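Local atomic coordinates of nucleoside diphosphate kinase (Aquifex aeolicus, PDB entry 3ZTP), a protein that probably makes nucleoside triphosphates other than ATP by passing the ATP gamma phosphate to nucleoside diphosphates through a phosphorylated enzyme intermediate. Residues 17-27 / 103-111. Sequence-based numbering, arbitrary orientation.
Sequences KGALGKILDRF and PNSIRAQFG
Arg26 reaches across to the backbone of Asn104, and both of its terminal nitrogens converge on one carbonyl oxygen. The stronger bond runs from Arg26 NH1 to Asn104 O over 2.7 Å; it lies in the guanidinium plane and meets the carbonyl almost head-on, with a C=O...N angle of 170°. Arg26 NH2 adds a weak bond to the same Asn104 O at 3.1 Å. Asn104 ND2 lies over one guanidinium face, the two planes only 13° apart, and stands 3.4 Å from Arg26 NH1 as a second donor, without a bond. Arg26 NE forms a salt bridge with Glu30, so a second partner helps fix the group. A leucine in its place would probably leave the carbonyl of Asn104 without these donors and Glu30 without its charged mate.

Apolar side chains make a second set of contacts. The helical segments 20-27 and 106-110 run nearly antiparallel, at 156°, with axes 11.5 Å apart, a spacing bridged by large side chains. In the ferredoxin-like alpha/beta fold of NDP kinases, helix 20-29 lies on the antiparallel sheet, and helix 106-110, part of the Kpn loop region, packs against the outer side of that helix; Ile106 still reaches Ile119 of edge strand 119-121, next to the predicted phosphohistidine, His120. Ile106 extends CD1 alongside Arg26 CG, at 3.9 Å, while its CG2 meets Ile23 and its CG1 faces Phe27 CZ.

Aromatic contacts centre on Phe110. Ala19 CB sits over one ring face, 3.8 Å from the centroid, a CH-pi contact; Gln109 CB covers the opposite face. Ile23 CG1, anti to its own carbonyl carbon, is thereby turned to meet Phe110 CD2 at 3.8 Å. The Lys22 chain crosses the Phe110 CZ end at roughly a right angle before its ammonium leaves for Asp25 of the second subunit.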
loop_
_atom_site.group_PDB
_atom_site.type_symbol
_atom_site.label_atom_id
_atom_site.label_comp_id
_atom_site.label_asym_id
_atom_site.label_seq_id
_atom_site.Cartn_x
_atom_site.Cartn_y
_atom_site.Cartn_z
ATOM N N LYS A 17 11.560 22.699 2.067
ATOM C CA LYS A 17 11.262 24.014 2.624
ATOM C C LYS A 17 10.327 23.916 3.850
ATOM O O LYS A 17 10.120 24.905 4.555
ATOM C CB LYS A 17 10.606 24.939 1.590
ATOM C CG LYS A 17 11.538 25.479 0.497
ATOM C CD LYS A 17 10.772 26.447 -0.399
ATOM C CE LYS A 17 11.693 27.233 -1.286
ATOM N NZ LYS A 17 12.430 28.273 -0.498
ATOM N N GLY A 18 9.745 22.743 4.088
ATOM C CA GLY A 18 8.817 22.555 5.204
ATOM C C GLY A 18 7.412 23.063 4.949
ATOM O O GLY A 18 6.686 23.355 5.893
ATOM N N ALA A 19 7.007 23.138 3.684
ATOM C CA ALA A 19 5.747 23.735 3.309
ATOM C C ALA A 19 4.573 22.776 3.178
ATOM O O ALA A 19 3.470 23.218 2.896
ATOM C CB ALA A 19 5.928 24.463 1.975
ATOM N N LEU A 20 4.783 21.483 3.420
ATOM C CA LEU A 20 3.721 20.516 3.146
ATOM C C LEU A 20 2.410 20.837 3.854
ATOM O O LEU A 20 1.326 20.769 3.275
ATOM C CB LEU A 20 4.183 19.129 3.588
ATOM C CG LEU A 20 3.098 18.054 3.563
ATOM C CD1 LEU A 20 2.620 17.794 2.133
ATOM C CD2 LEU A 20 3.618 16.749 4.216
ATOM N N GLY A 21 2.489 21.113 5.149
ATOM C CA GLY A 21 1.288 21.374 5.907
ATOM C C GLY A 21 0.566 22.636 5.468
ATOM O O GLY A 21 -0.660 22.646 5.368
ATOM N N LYS A 22 1.317 23.693 5.195
ATOM C CA LYS A 22 0.723 24.932 4.721
ATOM C C LYS A 22 0.030 24.720 3.373
ATOM O O LYS A 22 -1.045 25.262 3.116
ATOM C CB LYS A 22 1.782 26.023 4.588
ATOM C CG LYS A 22 2.380 26.450 5.920
ATOM C CD LYS A 22 3.316 27.634 5.729
ATOM C CE LYS A 22 3.925 28.139 7.057
ATOM N NZ LYS A 22 4.937 27.197 7.588
ATOM N N ILE A 23 0.622 23.901 2.510
ATOM C CA ILE A 23 0.021 23.633 1.214
ATOM C C ILE A 23 -1.281 22.839 1.370
ATOM O O ILE A 23 -2.301 23.182 0.775
ATOM C CB ILE A 23 1.021 22.935 0.309
ATOM C CG1 ILE A 23 2.137 23.912 -0.054
ATOM C CG2 ILE A 23 0.341 22.412 -0.942
ATOM C CD1 ILE A 23 3.312 23.267 -0.780
ATOM N N LEU A 24 -1.265 21.773 2.178
ATOM C CA LEU A 24 -2.488 21.022 2.407
ATOM C C LEU A 24 -3.561 21.898 3.032
ATOM O O LEU A 24 -4.730 21.834 2.633
ATOM C CB LEU A 24 -2.237 19.779 3.261
ATOM C CG LEU A 24 -1.354 18.733 2.599
ATOM C CD1 LEU A 24 -1.120 17.583 3.559
ATOM C CD2 LEU A 24 -1.973 18.204 1.285
ATOM N N ASP A 25 -3.183 22.726 4.011
ATOM C CA ASP A 25 -4.122 23.626 4.666
ATOM C C ASP A 25 -4.819 24.502 3.629
ATOM O O ASP A 25 -6.035 24.706 3.667
ATOM C CB ASP A 25 -3.405 24.500 5.709
ATOM C CG ASP A 25 -4.355 25.381 6.469
ATOM O OD1 ASP A 25 -5.386 24.914 6.940
ATOM O OD2 ASP A 25 -4.074 26.595 6.573
ATOM N N ARG A 26 -4.049 25.046 2.687
ATOM C CA ARG A 26 -4.640 25.912 1.701
ATOM C C ARG A 26 -5.748 25.202 0.913
ATOM O O ARG A 26 -6.832 25.734 0.700
ATOM C CB ARG A 26 -3.578 26.423 0.734
ATOM C CG ARG A 26 -4.132 27.245 -0.433
ATOM C CD ARG A 26 -4.890 28.522 0.052
ATOM N NE ARG A 26 -5.107 29.403 -1.089
ATOM C CZ ARG A 26 -4.147 30.134 -1.641
ATOM N NH1 ARG A 26 -2.954 30.201 -1.070
ATOM N NH2 ARG A 26 -4.407 30.834 -2.714
ATOM N N PHE A 27 -5.479 23.982 0.455
ATOM C CA PHE A 27 -6.494 23.290 -0.333
ATOM C C PHE A 27 -7.719 22.928 0.492
ATOM O O PHE A 27 -8.819 22.964 0.002
ATOM C CB PHE A 27 -5.901 22.066 -1.044
ATOM C CG PHE A 27 -4.978 22.451 -2.167
ATOM C CD1 PHE A 27 -5.488 23.056 -3.287
ATOM C CD2 PHE A 27 -3.625 22.267 -2.067
ATOM C CE1 PHE A 27 -4.657 23.459 -4.324
ATOM C CE2 PHE A 27 -2.802 22.644 -3.092
ATOM C CZ PHE A 27 -3.316 23.239 -4.219
ATOM N N PRO A 103 0.256 36.640 -5.964
ATOM C CA PRO A 103 1.216 36.546 -4.861
ATOM C C PRO A 103 0.906 35.501 -3.798
ATOM O O PRO A 103 1.827 35.064 -3.114
ATOM C CB PRO A 103 1.192 37.955 -4.241
ATOM C CG PRO A 103 0.741 38.815 -5.314
ATOM C CD PRO A 103 -0.237 38.015 -6.131
ATOM N N ASN A 104 -0.354 35.128 -3.634
ATOM C CA ASN A 104 -0.732 34.132 -2.651
ATOM C C ASN A 104 -0.934 32.756 -3.264
ATOM O O ASN A 104 -1.447 31.863 -2.607
ATOM C CB ASN A 104 -2.006 34.547 -1.887
ATOM C CG ASN A 104 -2.170 33.817 -0.580
ATOM O OD1 ASN A 104 -1.193 33.488 0.091
ATOM N ND2 ASN A 104 -3.408 33.459 -0.262
ATOM N N SER A 105 -0.521 32.564 -4.510
ATOM C CA SER A 105 -0.572 31.239 -5.099
ATOM C C SER A 105 0.469 30.329 -4.480
ATOM O O SER A 105 1.462 30.775 -3.918
ATOM C CB SER A 105 -0.397 31.309 -6.601
ATOM O OG SER A 105 0.893 31.763 -6.988
ATOM N N ILE A 106 0.253 29.027 -4.592
ATOM C CA ILE A 106 1.197 28.087 -4.007
ATOM C C ILE A 106 2.601 28.316 -4.583
ATOM O O ILE A 106 3.583 28.308 -3.846
ATOM C CB ILE A 106 0.762 26.615 -4.229
ATOM C CG1 ILE A 106 -0.610 26.319 -3.614
ATOM C CG2 ILE A 106 1.824 25.675 -3.710
ATOM C CD1 ILE A 106 -0.693 26.581 -2.151
ATOM N N ARG A 107 2.711 28.488 -5.901
ATOM C CA ARG A 107 4.028 28.645 -6.517
ATOM C C ARG A 107 4.670 29.964 -6.147
ATOM O O ARG A 107 5.882 30.046 -5.957
ATOM C CB ARG A 107 3.974 28.421 -8.035
ATOM C CG ARG A 107 3.681 26.959 -8.329
ATOM C CD ARG A 107 3.483 26.671 -9.760
ATOM N NE ARG A 107 3.437 25.250 -10.022
ATOM C CZ ARG A 107 2.812 24.723 -11.058
ATOM N NH1 ARG A 107 2.120 25.476 -11.884
ATOM N NH2 ARG A 107 2.869 23.428 -11.286
ATOM N N ALA A 108 3.876 31.020 -6.005
ATOM C CA ALA A 108 4.422 32.285 -5.544
ATOM C C ALA A 108 4.959 32.151 -4.132
ATOM O O ALA A 108 6.019 32.704 -3.806
ATOM C CB ALA A 108 3.391 33.376 -5.618
ATOM N N GLN A 109 4.228 31.456 -3.277
ATOM C CA GLN A 109 4.593 31.348 -1.866
ATOM C C GLN A 109 5.756 30.421 -1.610
ATOM O O GLN A 109 6.591 30.700 -0.751
ATOM C CB GLN A 109 3.388 30.879 -1.060
ATOM C CG GLN A 109 2.313 31.949 -1.003
ATOM C CD GLN A 109 2.641 33.036 0.013
ATOM O OE1 GLN A 109 2.639 34.254 -0.302
ATOM N NE2 GLN A 109 2.904 32.611 1.246
ATOM N N PHE A 110 5.825 29.318 -2.363
ATOM C CA PHE A 110 6.749 28.229 -2.026
ATOM C C PHE A 110 7.650 27.782 -3.171
ATOM O O PHE A 110 8.557 26.980 -2.954
ATOM C CB PHE A 110 5.958 27.011 -1.481
ATOM C CG PHE A 110 5.105 27.345 -0.300
ATOM C CD1 PHE A 110 5.685 27.789 0.876
ATOM C CD2 PHE A 110 3.750 27.291 -0.389
ATOM C CE1 PHE A 110 4.888 28.135 1.979
ATOM C CE2 PHE A 110 2.940 27.642 0.709
ATOM C CZ PHE A 110 3.533 28.071 1.884
ATOM N N GLY A 111 7.370 28.243 -4.384
ATOM C CA GLY A 111 8.146 27.875 -5.552
ATOM C C GLY A 111 9.383 28.723 -5.708
ATOM O O GLY A 111 9.399 29.921 -5.429
#